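Unknown protein (Leishmania major, PDB 1R75) is of unknown function but belongs to the DUF1935 family and folds into two antiparallel beta sheets without any helix. Local coordinates at residues K33-F38 against L42-D47; R51-Y56 against V68-D73; F55-D58 against I63-V66; G80-F85 against Q113-G118. All coordinates share one frame; numbering follows the deposited sequence.

Contact 1 (K33-F38 against L42-D47); sequences KTYPMF and LYRIAD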
loop_
_atom_site.group_PDB
_atom_site.type_symbol
_atom_site.label_atom_id
_atom_site.label_comp_id
_atom_site.label_asym_id
_atom_site.label_seq_id
_atom_site.Cartn_x
_atom_site.Cartn_y
_atom_site.Cartn_z
ATOM N N LYS A 33 13.113 -1.597 5.025
ATOM C CA LYS A 33 13.086 -2.476 3.863
ATOM C C LYS A 33 11.964 -2.118 2.909
ATOM O O LYS A 33 10.843 -1.753 3.331
ATOM C CB LYS A 33 12.896 -3.920 4.303
ATOM C CG LYS A 33 13.516 -4.963 3.355
ATOM C CD LYS A 33 14.944 -5.477 3.746
ATOM C CE LYS A 33 15.879 -5.647 2.519
ATOM N NZ LYS A 33 17.350 -5.519 2.912
ATOM N N THR A 34 12.286 -2.255 1.628
ATOM C CA THR A 34 11.378 -1.981 0.540
ATOM C C THR A 34 11.212 -3.275 -0.262
ATOM O O THR A 34 12.199 -3.958 -0.538
ATOM C CB THR A 34 11.958 -0.843 -0.293
ATOM O OG1 THR A 34 12.002 0.362 0.516
ATOM C CG2 THR A 34 11.043 -0.469 -1.458
ATOM N N TYR A 35 9.978 -3.657 -0.563
ATOM C CA TYR A 35 9.674 -4.902 -1.284
ATOM C C TYR A 35 8.839 -4.567 -2.505
ATOM O O TYR A 35 7.747 -3.968 -2.342
ATOM C CB TYR A 35 8.866 -5.824 -0.380
ATOM C CG TYR A 35 9.511 -6.186 0.949
ATOM C CD1 TYR A 35 10.216 -7.387 1.119
ATOM C CD2 TYR A 35 9.394 -5.371 2.034
ATOM C CE1 TYR A 35 10.769 -7.741 2.376
ATOM C CE2 TYR A 35 9.937 -5.707 3.264
ATOM C CZ TYR A 35 10.616 -6.888 3.435
ATOM O OH TYR A 35 11.149 -7.130 4.684
ATOM N N PRO A 36 9.319 -4.850 -3.723
ATOM C CA PRO A 36 8.503 -4.582 -4.910
ATOM C C PRO A 36 7.353 -5.569 -4.998
ATOM O O PRO A 36 7.436 -6.707 -4.469
ATOM C CB PRO A 36 9.514 -4.737 -6.086
ATOM C CG PRO A 36 10.525 -5.681 -5.583
ATOM C CD PRO A 36 10.636 -5.435 -4.084
ATOM N N MET A 37 6.250 -5.143 -5.607
ATOM C CA MET A 37 5.026 -5.970 -5.601
ATOM C C MET A 37 4.124 -6.166 -6.835
ATOM O O MET A 37 3.393 -7.217 -6.927
ATOM C CB MET A 37 4.126 -5.459 -4.543
ATOM C CG MET A 37 4.574 -5.843 -3.222
ATOM S SD MET A 37 3.315 -5.265 -2.201
ATOM C CE MET A 37 2.732 -6.607 -1.492
ATOM N N PHE A 38 4.071 -5.230 -7.740
ATOM C CA PHE A 38 2.983 -5.287 -8.766
ATOM C C PHE A 38 3.651 -4.976 -10.123
ATOM O O PHE A 38 3.537 -3.901 -10.720
ATOM C CB PHE A 38 1.866 -4.299 -8.315
ATOM C CG PHE A 38 0.662 -4.179 -9.249
ATOM C CD1 PHE A 38 -0.326 -5.157 -9.276
ATOM C CD2 PHE A 38 0.501 -3.069 -10.047
ATOM C CE1 PHE A 38 -1.480 -5.030 -10.087
ATOM C CE2 PHE A 38 -0.604 -2.961 -10.902
ATOM C CZ PHE A 38 -1.613 -3.944 -10.894
ATOM N N LEU A 42 4.386 -1.065 -7.655
ATOM C CA LEU A 42 4.030 -0.803 -6.263
ATOM C C LEU A 42 5.065 -1.335 -5.347
ATOM O O LEU A 42 5.430 -2.521 -5.406
ATOM C CB LEU A 42 2.649 -1.422 -5.918
ATOM C CG LEU A 42 2.036 -0.952 -4.595
ATOM C CD1 LEU A 42 1.661 0.454 -4.571
ATOM C CD2 LEU A 42 0.858 -1.846 -4.148
ATOM N N TYR A 43 5.496 -0.509 -4.407
ATOM C CA TYR A 43 6.476 -0.956 -3.396
ATOM C C TYR A 43 5.846 -0.902 -2.056
ATOM O O TYR A 43 5.229 0.127 -1.748
ATOM C CB TYR A 43 7.685 -0.034 -3.391
ATOM C CG TYR A 43 8.448 -0.160 -4.697
ATOM C CD1 TYR A 43 9.498 -1.068 -4.818
ATOM C CD2 TYR A 43 8.040 0.528 -5.808
ATOM C CE1 TYR A 43 10.191 -1.215 -6.040
ATOM C CE2 TYR A 43 8.693 0.389 -7.013
ATOM C CZ TYR A 43 9.792 -0.465 -7.107
ATOM O OH TYR A 43 10.394 -0.650 -8.323
ATOM N N ARG A 44 6.023 -1.946 -1.265
ATOM C CA ARG A 44 5.734 -1.946 0.153
ATOM C C ARG A 44 6.956 -1.495 0.916
ATOM O O ARG A 44 8.027 -2.046 0.695
ATOM C CB ARG A 44 5.301 -3.321 0.583
ATOM C CG ARG A 44 5.065 -3.509 2.026
ATOM C CD ARG A 44 4.364 -4.844 2.314
ATOM N NE ARG A 44 5.227 -5.992 2.008
ATOM C CZ ARG A 44 6.029 -6.549 2.829
ATOM N NH1 ARG A 44 6.149 -6.085 4.068
ATOM N NH2 ARG A 44 6.726 -7.629 2.410
ATOM N N ILE A 45 6.813 -0.480 1.767
ATOM C CA ILE A 45 7.936 0.086 2.542
ATOM C C ILE A 45 7.618 -0.309 3.952
ATOM O O ILE A 45 6.595 0.146 4.513
ATOM C CB ILE A 45 7.978 1.608 2.440
ATOM C CG1 ILE A 45 8.060 1.999 0.951
ATOM C CG2 ILE A 45 9.182 2.163 3.255
ATOM C CD1 ILE A 45 7.385 3.273 0.682
ATOM N N ALA A 46 8.438 -1.150 4.555
ATOM C CA ALA A 46 8.213 -1.596 5.901
ATOM C C ALA A 46 9.197 -0.915 6.816
ATOM O O ALA A 46 10.343 -0.701 6.451
ATOM C CB ALA A 46 8.341 -3.111 5.984
ATOM N N ASP A 47 8.741 -0.472 7.969
ATOM C CA ASP A 47 9.649 0.160 8.920
ATOM C C ASP A 47 9.566 -0.634 10.233
ATOM O O ASP A 47 8.530 -0.629 10.914
ATOM C CB ASP A 47 9.327 1.646 9.066
ATOM C CG ASP A 47 10.309 2.379 9.996
ATOM O OD1 ASP A 47 10.655 1.805 11.071
ATOM O OD2 ASP A 47 10.796 3.523 9.731
#
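The guanidinium group of R44 lies flat over one face of the Y35 ring, its plane turned only 11° from that of the ring and the two centres 4.1 Å apart. The overlap is offset: R44 NH2 stands 3.5 Å from Y35 CG, nearer the ring's rim than its middle. An extended start to the arginine (CG opposite the backbone N, chi1 176°) and a bend at chi3 of 67° swing the planar end back over its neighbour. At the edge of the same ring, A46 CB approaches Y35 CE2, while M37 SD settles 3.9 Å from R44 CB. On the other face the contacts are mainly apolar: the ring of Y43 receives T34 CG2 at 3.7 Å from its CD1 and P36 CB at 3.6 Å from its CE1, both obliquely. Beneath these side chains, antiparallel pairing holds the strands in register. Y35 N donates to R44 O at 2.8 Å, R44 N returns a bond to Y35 O, and K33 and A46 form a second such pair. Toward the turn the ladder ends in a weak bond from M37 N to L42 O. Because R44 also makes a cation-pi contact with W53, its positive charge is met by two aromatic systems, which would probably stabilise the cation on this partly exposed face, and the flat contact probably limits rotation of the guanidinium.

Contact 2 (R51-Y56 against V68-D73); sequences RRWAFY and VLFDYD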
loop_
_atom_site.group_PDB
_atom_site.type_symbol
_atom_site.label_atom_id
_atom_site.label_comp_id
_atom_site.label_asym_id
_atom_site.label_seq_id
_atom_site.Cartn_x
_atom_site.Cartn_y
_atom_site.Cartn_z
ATOM N N ARG A 51 7.140 -0.003 13.349
ATOM C CA ARG A 51 6.195 -1.097 13.129
ATOM C C ARG A 51 5.052 -0.690 12.138
ATOM O O ARG A 51 3.879 -0.877 12.413
ATOM C CB ARG A 51 5.660 -1.638 14.423
ATOM C CG ARG A 51 6.739 -2.495 15.155
ATOM C CD ARG A 51 6.362 -3.016 16.564
ATOM N NE ARG A 51 5.010 -3.571 16.715
ATOM C CZ ARG A 51 4.068 -3.047 17.522
ATOM N NH1 ARG A 51 4.292 -1.918 18.208
ATOM N NH2 ARG A 51 2.874 -3.622 17.626
ATOM N N ARG A 52 5.472 -0.202 11.010
ATOM C CA ARG A 52 4.600 0.503 10.072
ATOM C C ARG A 52 4.856 0.071 8.655
ATOM O O ARG A 52 6.012 -0.137 8.224
ATOM C CB ARG A 52 4.966 1.940 10.213
ATOM C CG ARG A 52 4.216 2.921 9.509
ATOM C CD ARG A 52 4.605 4.346 10.135
ATOM N NE ARG A 52 5.933 4.817 9.704
ATOM C CZ ARG A 52 6.660 5.725 10.351
ATOM N NH1 ARG A 52 6.208 6.320 11.496
ATOM N NH2 ARG A 52 7.812 6.082 9.852
ATOM N N TRP A 53 3.779 0.001 7.886
ATOM C CA TRP A 53 3.866 -0.208 6.452
ATOM C C TRP A 53 3.263 0.944 5.688
ATOM O O TRP A 53 2.223 1.508 6.117
ATOM C CB TRP A 53 3.053 -1.386 6.067
ATOM C CG TRP A 53 3.502 -2.720 6.418
ATOM C CD1 TRP A 53 4.521 -3.112 7.226
ATOM C CD2 TRP A 53 2.880 -3.924 5.932
ATOM N NE1 TRP A 53 4.572 -4.507 7.295
ATOM C CE2 TRP A 53 3.549 -5.021 6.528
ATOM C CE3 TRP A 53 1.800 -4.176 5.083
ATOM C CZ2 TRP A 53 3.174 -6.364 6.245
ATOM C CZ3 TRP A 53 1.463 -5.535 4.773
ATOM C CH2 TRP A 53 2.104 -6.562 5.380
ATOM N N ALA A 54 3.872 1.226 4.573
ATOM C CA ALA A 54 3.426 2.151 3.596
ATOM C C ALA A 54 3.598 1.573 2.194
ATOM O O ALA A 54 4.336 0.622 2.011
ATOM C CB ALA A 54 4.194 3.427 3.714
ATOM N N PHE A 55 2.857 2.134 1.236
ATOM C CA PHE A 55 2.975 1.799 -0.181
ATOM C C PHE A 55 3.382 3.026 -0.974
ATOM O O PHE A 55 2.921 4.167 -0.719
ATOM C CB PHE A 55 1.625 1.285 -0.708
ATOM C CG PHE A 55 1.280 -0.040 -0.206
ATOM C CD1 PHE A 55 2.010 -1.150 -0.583
ATOM C CD2 PHE A 55 0.200 -0.200 0.655
ATOM C CE1 PHE A 55 1.621 -2.471 -0.097
ATOM C CE2 PHE A 55 -0.183 -1.459 1.113
ATOM C CZ PHE A 55 0.579 -2.596 0.767
ATOM N N TYR A 56 4.258 2.800 -1.928
ATOM C CA TYR A 56 4.700 3.822 -2.860
ATOM C C TYR A 56 4.398 3.341 -4.284
ATOM O O TYR A 56 4.686 2.193 -4.616
ATOM C CB TYR A 56 6.206 4.142 -2.645
ATOM C CG TYR A 56 6.780 4.951 -3.767
ATOM C CD1 TYR A 56 6.380 6.275 -3.958
ATOM C CD2 TYR A 56 7.674 4.402 -4.660
ATOM C CE1 TYR A 56 6.836 7.013 -5.039
ATOM C CE2 TYR A 56 8.140 5.127 -5.751
ATOM C CZ TYR A 56 7.752 6.424 -5.901
ATOM O OH TYR A 56 8.184 7.152 -6.944
ATOM N N VAL A 68 -5.368 -5.907 1.647
ATOM C CA VAL A 68 -4.618 -6.925 2.289
ATOM C C VAL A 68 -5.476 -7.479 3.419
ATOM O O VAL A 68 -6.109 -6.743 4.152
ATOM C CB VAL A 68 -3.317 -6.385 2.856
ATOM C CG1 VAL A 68 -2.596 -7.451 3.662
ATOM C CG2 VAL A 68 -2.381 -5.796 1.748
ATOM N N LEU A 69 -5.484 -8.778 3.545
ATOM C CA LEU A 69 -6.200 -9.476 4.584
ATOM C C LEU A 69 -5.201 -9.986 5.590
ATOM O O LEU A 69 -4.266 -10.719 5.218
ATOM C CB LEU A 69 -6.830 -10.713 4.006
ATOM C CG LEU A 69 -8.062 -10.674 3.221
ATOM C CD1 LEU A 69 -8.072 -11.941 2.260
ATOM C CD2 LEU A 69 -9.281 -10.622 4.234
ATOM N N PHE A 70 -5.399 -9.621 6.842
ATOM C CA PHE A 70 -4.551 -9.921 7.960
ATOM C C PHE A 70 -5.245 -10.929 8.884
ATOM O O PHE A 70 -6.505 -10.926 9.030
ATOM C CB PHE A 70 -4.194 -8.661 8.710
ATOM C CG PHE A 70 -3.396 -7.684 7.965
ATOM C CD1 PHE A 70 -1.983 -7.663 8.031
ATOM C CD2 PHE A 70 -4.052 -6.603 7.322
ATOM C CE1 PHE A 70 -1.263 -6.715 7.374
ATOM C CE2 PHE A 70 -3.306 -5.638 6.721
ATOM C CZ PHE A 70 -1.943 -5.669 6.744
ATOM N N ASP A 71 -4.484 -11.903 9.328
ATOM C CA ASP A 71 -4.976 -12.914 10.237
ATOM C C ASP A 71 -5.348 -12.321 11.615
ATOM O O ASP A 71 -4.883 -11.260 12.037
ATOM C CB ASP A 71 -3.971 -14.053 10.478
ATOM C CG ASP A 71 -3.716 -14.898 9.263
ATOM O OD1 ASP A 71 -4.448 -14.773 8.192
ATOM O OD2 ASP A 71 -2.798 -15.772 9.338
ATOM N N TYR A 72 -6.188 -13.104 12.290
ATOM C CA TYR A 72 -7.025 -12.719 13.447
ATOM C C TYR A 72 -6.113 -12.290 14.576
ATOM O O TYR A 72 -6.451 -11.440 15.376
ATOM C CB TYR A 72 -7.900 -13.962 13.856
ATOM C CG TYR A 72 -7.077 -15.036 14.632
ATOM C CD1 TYR A 72 -7.096 -15.104 16.028
ATOM C CD2 TYR A 72 -6.253 -15.954 13.951
ATOM C CE1 TYR A 72 -6.333 -16.058 16.732
ATOM C CE2 TYR A 72 -5.441 -16.891 14.649
ATOM C CZ TYR A 72 -5.502 -16.941 16.036
ATOM O OH TYR A 72 -4.729 -17.858 16.739
ATOM N N ASP A 73 -4.893 -12.830 14.608
ATOM C CA ASP A 73 -3.925 -12.506 15.648
ATOM C C ASP A 73 -2.971 -11.337 15.432
ATOM O O ASP A 73 -2.176 -10.964 16.296
ATOM C CB ASP A 73 -3.161 -13.767 16.123
ATOM C CG ASP A 73 -2.443 -14.456 15.016
ATOM O OD1 ASP A 73 -2.752 -14.202 13.805
ATOM O OD2 ASP A 73 -1.543 -15.269 15.304
#
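W53 and F55 on strand 52-57 confront V68 and F70 on strand 62-71 across a wide backbone gap, the nearest CA atoms, those of W53 and V68, being 11.6 Å apart, and no hydrogen bond joins the segments. Side chains alone bridge it. The six-membered ring of W53 and the ring of F70 advance from opposite directions and meet at a slant, with planes 48° apart and centroids separated by 5.6 Å. Touching is confined to the far ends of the two groups: W53 CH2 lies 3.9 Å from F70 CE1, and W53 CZ3 is equally close to F70 CZ. Each residue has its CG opposite the carbonyl carbon (chi1 -72° in W53, -64° in F70), which sends both rings out from their strands into the gap. The second pair is looser. V68 CG2 comes to the edge of the F55 ring, near its plane, at 4.5 Å from CZ. V68 also serves F70 within its own strand, its CG1 resting 3.6 Å above that ring's plane toward the rim. Further aromatic groups extend the cluster, for W53 meets W123 edge-to-face and F55 meets F115 in the same manner. R51 and R52 together oppose D47 in a G1 beta bulge at the start of the strand. Buried aromatic and aliphatic side chains meeting between two facing antiparallel sheets are what is expected of a beta-sandwich core.

Contact 3 (F55-D58 against I63-V66); sequences FYND and IIHV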
loop_
_atom_site.group_PDB
_atom_site.type_symbol
_atom_site.label_atom_id
_atom_site.label_comp_id
_atom_site.label_asym_id
_atom_site.label_seq_id
_atom_site.Cartn_x
_atom_site.Cartn_y
_atom_site.Cartn_z
ATOM N N PHE A 55 2.857 2.134 1.236
ATOM C CA PHE A 55 2.975 1.799 -0.181
ATOM C C PHE A 55 3.382 3.026 -0.974
ATOM O O PHE A 55 2.921 4.167 -0.719
ATOM C CB PHE A 55 1.625 1.285 -0.708
ATOM C CG PHE A 55 1.280 -0.040 -0.206
ATOM C CD1 PHE A 55 2.010 -1.150 -0.583
ATOM C CD2 PHE A 55 0.200 -0.200 0.655
ATOM C CE1 PHE A 55 1.621 -2.471 -0.097
ATOM C CE2 PHE A 55 -0.183 -1.459 1.113
ATOM C CZ PHE A 55 0.579 -2.596 0.767
ATOM N N TYR A 56 4.258 2.800 -1.928
ATOM C CA TYR A 56 4.700 3.822 -2.860
ATOM C C TYR A 56 4.398 3.341 -4.284
ATOM O O TYR A 56 4.686 2.193 -4.616
ATOM C CB TYR A 56 6.206 4.142 -2.645
ATOM C CG TYR A 56 6.780 4.951 -3.767
ATOM C CD1 TYR A 56 6.380 6.275 -3.958
ATOM C CD2 TYR A 56 7.674 4.402 -4.660
ATOM C CE1 TYR A 56 6.836 7.013 -5.039
ATOM C CE2 TYR A 56 8.140 5.127 -5.751
ATOM C CZ TYR A 56 7.752 6.424 -5.901
ATOM O OH TYR A 56 8.184 7.152 -6.944
ATOM N N ASN A 57 3.788 4.198 -5.084
ATOM C CA ASN A 57 3.419 3.918 -6.455
ATOM C C ASN A 57 4.440 4.712 -7.332
ATOM O O ASN A 57 4.434 5.949 -7.331
ATOM C CB ASN A 57 1.960 4.315 -6.635
ATOM C CG ASN A 57 1.480 4.235 -8.118
ATOM O OD1 ASN A 57 2.250 3.944 -9.060
ATOM N ND2 ASN A 57 0.215 4.507 -8.303
ATOM N N ASP A 58 5.362 3.974 -7.985
ATOM C CA ASP A 58 6.366 4.562 -8.885
ATOM C C ASP A 58 5.881 4.759 -10.363
ATOM O O ASP A 58 6.653 5.116 -11.242
ATOM C CB ASP A 58 7.613 3.694 -8.830
ATOM C CG ASP A 58 8.850 4.398 -9.363
ATOM O OD1 ASP A 58 9.069 5.602 -9.068
ATOM O OD2 ASP A 58 9.639 3.769 -10.080
ATOM N N ILE A 63 -3.330 4.618 -11.001
ATOM C CA ILE A 63 -3.831 4.561 -9.627
ATOM C C ILE A 63 -3.986 3.092 -9.249
ATOM O O ILE A 63 -4.518 2.293 -10.047
ATOM C CB ILE A 63 -5.104 5.358 -9.416
ATOM C CG1 ILE A 63 -5.599 5.188 -7.979
ATOM C CG2 ILE A 63 -6.191 4.968 -10.281
ATOM C CD1 ILE A 63 -6.795 6.106 -7.700
ATOM N N ILE A 64 -3.455 2.740 -8.087
ATOM C CA ILE A 64 -3.362 1.327 -7.656
ATOM C C ILE A 64 -4.264 1.165 -6.467
ATOM O O ILE A 64 -4.265 2.009 -5.577
ATOM C CB ILE A 64 -1.944 0.919 -7.340
ATOM C CG1 ILE A 64 -1.048 1.078 -8.603
ATOM C CG2 ILE A 64 -1.899 -0.509 -6.695
ATOM C CD1 ILE A 64 0.354 0.941 -8.346
ATOM N N HIS A 65 -5.114 0.142 -6.479
ATOM C CA HIS A 65 -5.945 -0.144 -5.305
ATOM C C HIS A 65 -5.422 -1.409 -4.689
ATOM O O HIS A 65 -5.284 -2.401 -5.384
ATOM C CB HIS A 65 -7.407 -0.384 -5.707
ATOM C CG HIS A 65 -8.297 -0.798 -4.575
ATOM N ND1 HIS A 65 -8.912 -2.033 -4.520
ATOM C CD2 HIS A 65 -8.642 -0.162 -3.429
ATOM C CE1 HIS A 65 -9.585 -2.137 -3.391
ATOM N NE2 HIS A 65 -9.457 -1.011 -2.723
ATOM N N VAL A 66 -5.095 -1.384 -3.406
ATOM C CA VAL A 66 -4.504 -2.538 -2.754
ATOM C C VAL A 66 -5.337 -2.874 -1.526
ATOM O O VAL A 66 -5.758 -1.989 -0.786
ATOM C CB VAL A 66 -3.001 -2.373 -2.459
ATOM C CG1 VAL A 66 -2.692 -1.137 -1.704
ATOM C CG2 VAL A 66 -2.394 -3.647 -1.728
#
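F55 opens the segment by offering a ring face to V66. The methyl CG1 stands over that face, 4.1 Å from the ring centroid and 26° off the normal, a CH-pi contact displaced toward the rim at CD2 and CE2. V66 achieves this with chi1 53°, which sets CG1 between its backbone N and carbonyl carbon; its other methyl, CG2, then falls 4.0 Å from F55 CZ. The same phenylalanine touches V107, and so is packed by more than one strand of the opposing sheet. Y56, next in line, faces the opposite way, its ring meeting F22 edge-to-face. The chain here forms a beta arch: strands 55-57 and 63-66 run at 154° to each other, nearly antiparallel, yet their axes come no closer than 8.7 Å, since the short connection carries the chain from one sheet of the sandwich to the other instead of making a hairpin. N57 points its amide into the arch, with CG anti to the backbone N. The methyl CD1 of I64 sits over the flat of that amide, 3.5 Å from N57 CG and 3.6 Å from N57 ND2. Although buried, the polar end is well supplied: ND2 donates to L62 O and to V107 O, while OD1 accepts from S59 N, so that the rotation of the amide is fixed as the chain turns. D58 leads out of the strand, its CB pointing away from I63-V66, and its OD2 accepts a hydrogen bond from K23 N.

Contact 4 (G80-F85 against Q113-G118); sequences GDTTAF and QMFVEG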
loop_
_atom_site.group_PDB
_atom_site.type_symbol
_atom_site.label_atom_id
_atom_site.label_comp_id
_atom_site.label_asym_id
_atom_site.label_seq_id
_atom_site.Cartn_x
_atom_site.Cartn_y
_atom_site.Cartn_z
ATOM N N GLY A 80 -3.793 6.781 8.124
ATOM C CA GLY A 80 -4.015 7.641 6.974
ATOM C C GLY A 80 -5.411 7.536 6.394
ATOM O O GLY A 80 -6.399 7.553 7.141
ATOM N N ASP A 81 -5.474 7.360 5.082
ATOM C CA ASP A 81 -6.698 7.180 4.369
ATOM C C ASP A 81 -7.044 5.726 4.211
ATOM O O ASP A 81 -7.998 5.443 3.517
ATOM C CB ASP A 81 -6.603 7.796 2.994
ATOM C CG ASP A 81 -6.480 9.325 3.046
ATOM O OD1 ASP A 81 -7.122 9.923 3.904
ATOM O OD2 ASP A 81 -5.747 9.922 2.269
ATOM N N THR A 82 -6.326 4.791 4.848
ATOM C CA THR A 82 -6.674 3.343 4.748
ATOM C C THR A 82 -8.027 3.065 5.408
ATOM O O THR A 82 -8.348 3.619 6.467
ATOM C CB THR A 82 -5.580 2.554 5.408
ATOM O OG1 THR A 82 -4.375 2.866 4.732
ATOM C CG2 THR A 82 -5.805 1.039 5.363
ATOM N N THR A 83 -8.829 2.222 4.787
ATOM C CA THR A 83 -10.089 1.771 5.422
ATOM C C THR A 83 -9.895 0.349 5.836
ATOM O O THR A 83 -9.201 -0.431 5.144
ATOM C CB THR A 83 -11.248 1.946 4.453
ATOM O OG1 THR A 83 -10.861 1.392 3.217
ATOM C CG2 THR A 83 -11.333 3.335 3.976
ATOM N N ALA A 84 -10.422 -0.002 7.012
ATOM C CA ALA A 84 -10.222 -1.325 7.562
ATOM C C ALA A 84 -11.557 -1.845 8.058
ATOM O O ALA A 84 -12.396 -1.041 8.568
ATOM C CB ALA A 84 -9.264 -1.257 8.659
ATOM N N PHE A 85 -11.772 -3.144 7.918
ATOM C CA PHE A 85 -13.067 -3.794 8.289
ATOM C C PHE A 85 -12.662 -5.123 8.946
ATOM O O PHE A 85 -11.687 -5.727 8.524
ATOM C CB PHE A 85 -13.897 -4.195 7.050
ATOM C CG PHE A 85 -14.136 -3.119 6.104
ATOM C CD1 PHE A 85 -15.281 -2.335 6.208
ATOM C CD2 PHE A 85 -13.235 -2.850 5.110
ATOM C CE1 PHE A 85 -15.514 -1.273 5.303
ATOM C CE2 PHE A 85 -13.428 -1.794 4.230
ATOM C CZ PHE A 85 -14.596 -1.000 4.316
ATOM N N GLN A 113 1.325 6.214 0.448
ATOM C CA GLN A 113 0.221 6.063 1.378
ATOM C C GLN A 113 0.689 5.255 2.585
ATOM O O GLN A 113 1.046 4.084 2.436
ATOM C CB GLN A 113 -1.012 5.424 0.671
ATOM C CG GLN A 113 -1.673 6.376 -0.262
ATOM C CD GLN A 113 -2.676 7.297 0.504
ATOM O OE1 GLN A 113 -2.455 7.652 1.648
ATOM N NE2 GLN A 113 -3.770 7.604 -0.110
ATOM N N MET A 114 0.581 5.822 3.807
ATOM C CA MET A 114 0.644 5.029 5.052
ATOM C C MET A 114 -0.542 4.029 5.046
ATOM O O MET A 114 -1.640 4.337 4.618
ATOM C CB MET A 114 0.534 5.979 6.270
ATOM C CG MET A 114 1.704 6.906 6.352
ATOM S SD MET A 114 3.261 5.903 6.680
ATOM C CE MET A 114 3.899 6.713 5.558
ATOM N N PHE A 115 -0.260 2.814 5.483
ATOM C CA PHE A 115 -1.183 1.740 5.415
ATOM C C PHE A 115 -1.603 1.229 6.761
ATOM O O PHE A 115 -2.825 1.364 7.183
ATOM C CB PHE A 115 -0.548 0.680 4.528
ATOM C CG PHE A 115 -1.494 -0.441 4.163
ATOM C CD1 PHE A 115 -2.706 -0.158 3.595
ATOM C CD2 PHE A 115 -1.138 -1.814 4.382
ATOM C CE1 PHE A 115 -3.583 -1.197 3.219
ATOM C CE2 PHE A 115 -2.051 -2.819 4.071
ATOM C CZ PHE A 115 -3.250 -2.493 3.457
ATOM N N VAL A 116 -0.693 0.542 7.502
ATOM C CA VAL A 116 -1.029 -0.025 8.809
ATOM C C VAL A 116 0.130 0.110 9.755
ATOM O O VAL A 116 1.286 0.288 9.387
ATOM C CB VAL A 116 -1.437 -1.535 8.755
ATOM C CG1 VAL A 116 -2.598 -1.696 7.960
ATOM C CG2 VAL A 116 -0.292 -2.390 8.208
ATOM N N GLU A 117 -0.172 0.048 11.006
ATOM C CA GLU A 117 0.876 0.065 12.011
ATOM C C GLU A 117 0.533 -0.919 13.098
ATOM O O GLU A 117 -0.616 -1.021 13.527
ATOM C CB GLU A 117 0.924 1.502 12.573
ATOM C CG GLU A 117 1.936 1.715 13.655
ATOM C CD GLU A 117 2.377 3.203 13.794
ATOM O OE1 GLU A 117 2.519 3.900 12.754
ATOM O OE2 GLU A 117 2.603 3.622 14.955
ATOM N N GLY A 118 1.537 -1.670 13.540
ATOM C CA GLY A 118 1.376 -2.578 14.650
ATOM C C GLY A 118 2.042 -3.919 14.335
ATOM O O GLY A 118 2.977 -3.955 13.591
HETATM O O HOH W 1 -2.950 6.675 3.847
HETATM O O HOH W 2 -6.626 7.996 -0.413
#
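The CA atoms of T82 and F115 lie 5.8 Å apart, in two segments that share no direct hydrogen bond; G80-T82 is a loop leading into strand 83-86, and it passes beside strand 113-117, where F115 and V116 together oppose W53 in a classic beta bulge. The threonine side chain crosses that of F115 at about a right angle, with CG2 3.8 Å from F115 CD1 and OG1 3.6 Å from the same carbon. Its hydroxyl is hydrogen-bonded to L79 O, although M114 O stands only 3.1 Å from OG1. Water makes the polar links instead. One molecule accepts from D81 N at 2.9 Å and donates to M114 O at 2.8 Å; its third leg, to Q113 OE1, is very short and so less certain. A second, held weakly, spans D81 OD2 and Q113 NE2, atoms 3.9 Å apart in groups whose planes stand 88° to each other. Q113 folds back at chi2 (-84°), which turns its amide toward the loop, and NE2 has a further partner in D106 O. By satisfying a loop NH and a strand carbonyl, the first water joins loop to strand through solvent and not by a direct backbone ladder.

In the fold
The four contacts illustrate how a sandwich is assembled from ladders within sheets and side chains between them. Contact 1 lies within the five-stranded sheet, and I45 N to A54 O, 2.7 Å, ties its second strand to contact 2. Contacts 2 and 3 have centres about 14 Å apart and join the same two strands, 52-57 and 62-71, across the core, sharing F55. Contact 4, whose centre is about 8 Å from that of contact 2, marks the passage from strand 75-78 of one sheet to strand 83-86 of the other, beside strand 112-117; F55 CE2 reaches F115 CD2 at 3.4 Å. Contacts 1 and 4 lie on opposite sides of the chain's centre, centres about 15 Å apart.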